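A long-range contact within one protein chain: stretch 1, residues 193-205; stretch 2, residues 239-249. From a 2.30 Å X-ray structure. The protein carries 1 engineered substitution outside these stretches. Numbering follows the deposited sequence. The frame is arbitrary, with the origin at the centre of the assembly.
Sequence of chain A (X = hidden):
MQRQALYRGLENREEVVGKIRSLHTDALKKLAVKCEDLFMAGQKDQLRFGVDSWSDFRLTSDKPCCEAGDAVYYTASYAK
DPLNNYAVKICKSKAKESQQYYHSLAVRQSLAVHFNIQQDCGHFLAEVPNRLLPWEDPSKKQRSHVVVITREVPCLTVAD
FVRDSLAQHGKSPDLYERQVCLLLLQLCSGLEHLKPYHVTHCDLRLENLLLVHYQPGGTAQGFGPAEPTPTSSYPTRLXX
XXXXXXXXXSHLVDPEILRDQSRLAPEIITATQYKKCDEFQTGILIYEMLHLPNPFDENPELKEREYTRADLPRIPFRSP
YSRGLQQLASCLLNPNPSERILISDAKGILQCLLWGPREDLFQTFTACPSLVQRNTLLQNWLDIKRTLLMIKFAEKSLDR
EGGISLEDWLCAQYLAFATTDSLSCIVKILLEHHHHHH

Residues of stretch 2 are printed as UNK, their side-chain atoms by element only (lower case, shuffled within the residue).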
# COMPACT_ATOMS: atom_id res chain seq x y z
N HIS A 193 19.84 20.76 5.22
CA HIS A 193 18.89 21.57 5.98
C HIS A 193 19.53 22.85 6.52
O HIS A 193 18.82 23.83 6.75
CB HIS A 193 18.33 20.74 7.14
CG HIS A 193 17.19 21.40 7.86
ND1 HIS A 193 15.93 21.53 7.32
CD2 HIS A 193 17.13 21.95 9.10
CE1 HIS A 193 15.14 22.13 8.19
NE2 HIS A 193 15.84 22.40 9.27
N LEU A 194 20.85 22.86 6.70
CA LEU A 194 21.52 24.04 7.24
C LEU A 194 21.78 25.12 6.19
O LEU A 194 21.97 26.28 6.56
CB LEU A 194 22.86 23.64 7.88
CG LEU A 194 22.85 22.55 8.94
CD1 LEU A 194 24.26 22.32 9.49
CD2 LEU A 194 21.89 22.89 10.07
N LYS A 195 21.78 24.76 4.91
CA LYS A 195 22.17 25.70 3.87
C LYS A 195 21.26 26.92 3.78
O LYS A 195 21.78 28.05 3.69
CB LYS A 195 22.27 24.98 2.53
CG LYS A 195 23.20 23.78 2.55
CD LYS A 195 24.59 24.17 3.02
CE LYS A 195 25.52 22.96 3.08
NZ LYS A 195 26.89 23.33 3.54
N PRO A 196 19.92 26.80 3.78
CA PRO A 196 19.09 28.01 3.71
C PRO A 196 19.24 28.92 4.92
O PRO A 196 18.89 30.11 4.83
CB PRO A 196 17.66 27.45 3.60
CG PRO A 196 17.83 26.07 3.09
CD PRO A 196 19.09 25.58 3.73
N TYR A 197 19.75 28.42 6.04
CA TYR A 197 20.07 29.25 7.19
C TYR A 197 21.47 29.83 7.13
O TYR A 197 21.81 30.67 7.97
CB TYR A 197 19.92 28.45 8.49
CG TYR A 197 18.51 28.00 8.79
CD1 TYR A 197 17.60 28.86 9.40
CD2 TYR A 197 18.09 26.71 8.48
CE1 TYR A 197 16.31 28.45 9.68
CE2 TYR A 197 16.80 26.29 8.76
CZ TYR A 197 15.92 27.17 9.36
OH TYR A 197 14.63 26.76 9.64
N HIS A 198 22.28 29.41 6.15
CA HIS A 198 23.69 29.81 6.06
C HIS A 198 24.44 29.43 7.34
O HIS A 198 25.19 30.23 7.91
CB HIS A 198 23.84 31.30 5.75
CG HIS A 198 23.25 31.70 4.43
ND1 HIS A 198 21.94 32.09 4.29
CD2 HIS A 198 23.80 31.75 3.20
CE1 HIS A 198 21.71 32.38 3.03
NE2 HIS A 198 22.82 32.18 2.34
N VAL A 199 24.23 28.20 7.79
CA VAL A 199 24.85 27.68 9.00
C VAL A 199 25.81 26.56 8.60
O VAL A 199 25.45 25.69 7.81
CB VAL A 199 23.80 27.17 10.00
CG1 VAL A 199 24.46 26.42 11.14
CG2 VAL A 199 22.99 28.34 10.54
N THR A 200 27.03 26.62 9.13
CA THR A 200 28.02 25.56 8.96
C THR A 200 28.30 24.93 10.31
O THR A 200 28.51 25.64 11.30
CB THR A 200 29.32 26.11 8.35
OG1 THR A 200 29.87 27.11 9.22
CG2 THR A 200 29.05 26.73 6.99
N HIS A 201 28.31 23.60 10.35
CA HIS A 201 28.49 22.89 11.62
C HIS A 201 29.91 23.09 12.16
O HIS A 201 30.09 23.40 13.35
CB HIS A 201 28.18 21.41 11.44
CG HIS A 201 28.13 20.64 12.72
ND1 HIS A 201 29.27 20.17 13.34
CD2 HIS A 201 27.09 20.24 13.49
CE1 HIS A 201 28.93 19.52 14.44
NE2 HIS A 201 27.61 19.55 14.55
N CYS A 202 30.92 22.89 11.32
CA CYS A 202 32.33 23.14 11.60
C CYS A 202 32.95 22.18 12.61
O CYS A 202 34.11 22.37 13.00
CB CYS A 202 32.57 24.58 12.08
SG CYS A 202 32.10 25.85 10.89
N ASP A 203 32.22 21.16 13.05
CA ASP A 203 32.78 20.19 13.99
C ASP A 203 32.16 18.82 13.73
O ASP A 203 31.67 18.14 14.64
CB ASP A 203 32.56 20.65 15.43
CG ASP A 203 33.41 19.87 16.42
OD1 ASP A 203 34.51 19.43 16.04
OD2 ASP A 203 32.97 19.70 17.58
N LEU A 204 32.16 18.40 12.47
CA LEU A 204 31.59 17.12 12.08
C LEU A 204 32.57 16.01 12.44
O LEU A 204 33.53 15.75 11.71
CB LEU A 204 31.26 17.11 10.59
CG LEU A 204 30.11 18.03 10.17
CD1 LEU A 204 29.92 18.01 8.66
CD2 LEU A 204 28.82 17.64 10.88
N ARG A 205 32.34 15.37 13.58
CA ARG A 205 33.14 14.24 14.03
C ARG A 205 32.21 13.09 14.37
O ARG A 205 31.04 13.29 14.71
CB ARG A 205 34.02 14.62 15.23
CG ARG A 205 35.16 15.56 14.86
CD ARG A 205 36.01 15.97 16.06
NE ARG A 205 35.31 16.91 16.94
CZ ARG A 205 34.88 16.61 18.16
NH1 ARG A 205 35.08 15.40 18.67
NH2 ARG A 205 34.26 17.53 18.89
N UNK A 239 21.51 11.36 13.84
CA UNK A 239 21.13 12.66 14.37
C UNK A 239 22.39 13.49 14.56
O UNK A 239 23.30 13.09 15.29
c UNK A 239 20.33 13.86 16.43
c UNK A 239 18.93 12.03 15.42
c UNK A 239 20.36 12.54 15.69
c UNK A 239 18.05 11.98 16.65
N UNK A 240 22.46 14.64 13.88
CA UNK A 240 23.59 15.54 14.00
C UNK A 240 23.43 16.37 15.27
O UNK A 240 22.37 16.95 15.51
c UNK A 240 23.70 15.61 11.49
c UNK A 240 24.97 17.30 12.84
c UNK A 240 23.71 16.44 12.76
N UNK A 241 24.49 16.43 16.08
CA UNK A 241 24.44 17.15 17.34
C UNK A 241 25.72 17.95 17.51
O UNK A 241 26.59 17.97 16.64
o UNK A 241 25.39 15.39 18.71
c UNK A 241 24.24 16.19 18.51
N UNK A 242 25.82 18.62 18.66
CA UNK A 242 26.98 19.42 19.04
C UNK A 242 27.21 20.56 18.07
O UNK A 242 28.06 20.47 17.18
c UNK A 242 28.23 18.55 19.15
c UNK A 242 29.38 19.29 19.79
o UNK A 242 29.22 20.40 20.29
n UNK A 242 30.56 18.66 19.80
N UNK A 243 26.46 21.65 18.25
CA UNK A 243 26.62 22.86 17.45
C UNK A 243 27.43 23.93 18.17
O UNK A 243 27.16 25.13 18.01
c UNK A 243 23.25 21.02 14.10
c UNK A 243 23.86 22.21 13.73
c UNK A 243 24.55 22.57 16.01
c UNK A 243 24.50 22.97 14.69
c UNK A 243 23.93 21.38 16.36
c UNK A 243 23.29 20.61 15.41
c UNK A 243 25.25 23.40 17.04
N UNK A 244 28.42 23.52 18.97
CA UNK A 244 29.21 24.49 19.73
C UNK A 244 30.12 25.31 18.83
O UNK A 244 30.46 26.45 19.17
o UNK A 244 29.21 22.94 21.61
c UNK A 244 30.03 23.77 20.80
N UNK A 245 30.55 24.75 17.70
CA UNK A 245 31.44 25.43 16.77
C UNK A 245 30.70 25.99 15.56
O UNK A 245 31.34 26.43 14.60
c UNK A 245 33.23 23.70 17.41
n UNK A 245 35.53 24.38 17.71
o UNK A 245 33.97 25.25 19.07
c UNK A 245 34.28 24.52 18.13
c UNK A 245 32.54 24.48 16.30
N UNK A 246 29.37 25.98 15.59
CA UNK A 246 28.60 26.35 14.41
C UNK A 246 28.73 27.84 14.10
O UNK A 246 28.73 28.68 15.01
c UNK A 246 27.12 25.99 14.61
N UNK A 247 28.86 28.16 12.82
CA UNK A 247 28.93 29.53 12.35
C UNK A 247 27.59 29.95 11.76
O UNK A 247 26.92 29.16 11.08
c UNK A 247 33.28 29.89 13.36
c UNK A 247 31.42 29.32 11.79
n UNK A 247 33.74 30.80 14.45
c UNK A 247 30.03 29.69 11.30
c UNK A 247 31.87 30.24 12.91
N UNK A 248 27.20 31.19 12.03
CA UNK A 248 25.93 31.75 11.56
C UNK A 248 26.23 33.01 10.76
O UNK A 248 26.61 34.04 11.33
c UNK A 248 23.73 32.80 12.35
o UNK A 248 22.30 30.89 12.53
c UNK A 248 25.00 32.05 12.73
c UNK A 248 22.64 31.87 11.86
n UNK A 248 22.08 32.18 10.70
N UNK A 249 26.08 32.93 9.44
CA UNK A 249 26.32 34.09 8.58
C UNK A 249 25.03 34.85 8.31
O UNK A 249 24.48 34.80 7.21
c UNK A 249 26.97 33.66 7.26
c UNK A 249 27.96 34.39 5.06
c UNK A 249 27.54 34.82 6.46
c UNK A 249 28.47 35.57 4.26
n UNK A 249 28.78 35.21 2.85
O HOH W 1 29.62 22.65 16.05

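Position 239 carries four carbons, forked at the first, with one arm two carbons long. This is Ile239. It is buried and lies out of reach of stretch 1.

Position 240 has three carbons, one bearing the other two: Val240. Its CG1 lies 3.7 Å from CD2 of His201 and 4.3 Å from CD2 of Leu204, so it packs against both side chains.

Position 241 has one carbon and one oxygen, and the side chain points away from stretch 1. This is Ser241. Its backbone does the work: NE2 of His201 donates a hydrogen bond to O of Ser241 at 2.8 Å.

Position 242 has two carbons, the second carrying two polar atoms, an oxygen and a nitrogen. That is the amide of Asn242. Its ND2 comes within 3.4 Å of OD2 of Asp203, but the angle is too poor for a hydrogen bond. Asp203 is held instead by a salt bridge, NE of Arg205 to OD1 of Asp203 at 2.8 Å.

Position 243 has one carbon leading to a six-carbon ring, hence Phe243. The edge of the His201 ring meets its face, with planes at 63°. CD2 of Leu194 sits at the Phe243 ring edge, 4.2 Å from CE2 of Phe243.

Position 244 has one carbon and one oxygen and makes no contact with stretch 1. It is Ser244. Its OG is hydrogen-bonded to OD1 of Asn242 at 2.9 Å.

Position 245 has three carbons, the third bearing oxygen and nitrogen: Gln245. Its CG packs 3.7 Å from CB of Asp203.

Position 246 has a single carbon, so it is Ala246. Its CB lies 4.4 Å from CG1 of Val199. The residue closes a type I turn begun at Phe243.

Position 247 has four carbons in a row ending in nitrogen: Lys247. Its CG touches SG of Cys202 at 3.6 Å, while the chain end leads away.

Position 248 has three carbons, the third bearing oxygen and nitrogen. This is Gln248, poorly ordered. Its OE1 lies 3.3 Å from CG2 of Val199.

Position 249 repeats the four carbons and nitrogen: Lys249. Its CB is 4.2 Å from CB of His198.

The contact combines a short antiparallel pairing with a histidine anchor. N of Thr200 donates to O of Lys247 at 3.2 Å, and N of Lys247 donates back to O of Thr200 at 3.0 Å. N of Lys249 extends the ladder to O of His198 at 3.2 Å. Beyond it, His201 reaches Ser241, and a water links O of His201, O of Asn242 and N of Gln245.

Stretch 2 239-249: IVSNFSQAKQK
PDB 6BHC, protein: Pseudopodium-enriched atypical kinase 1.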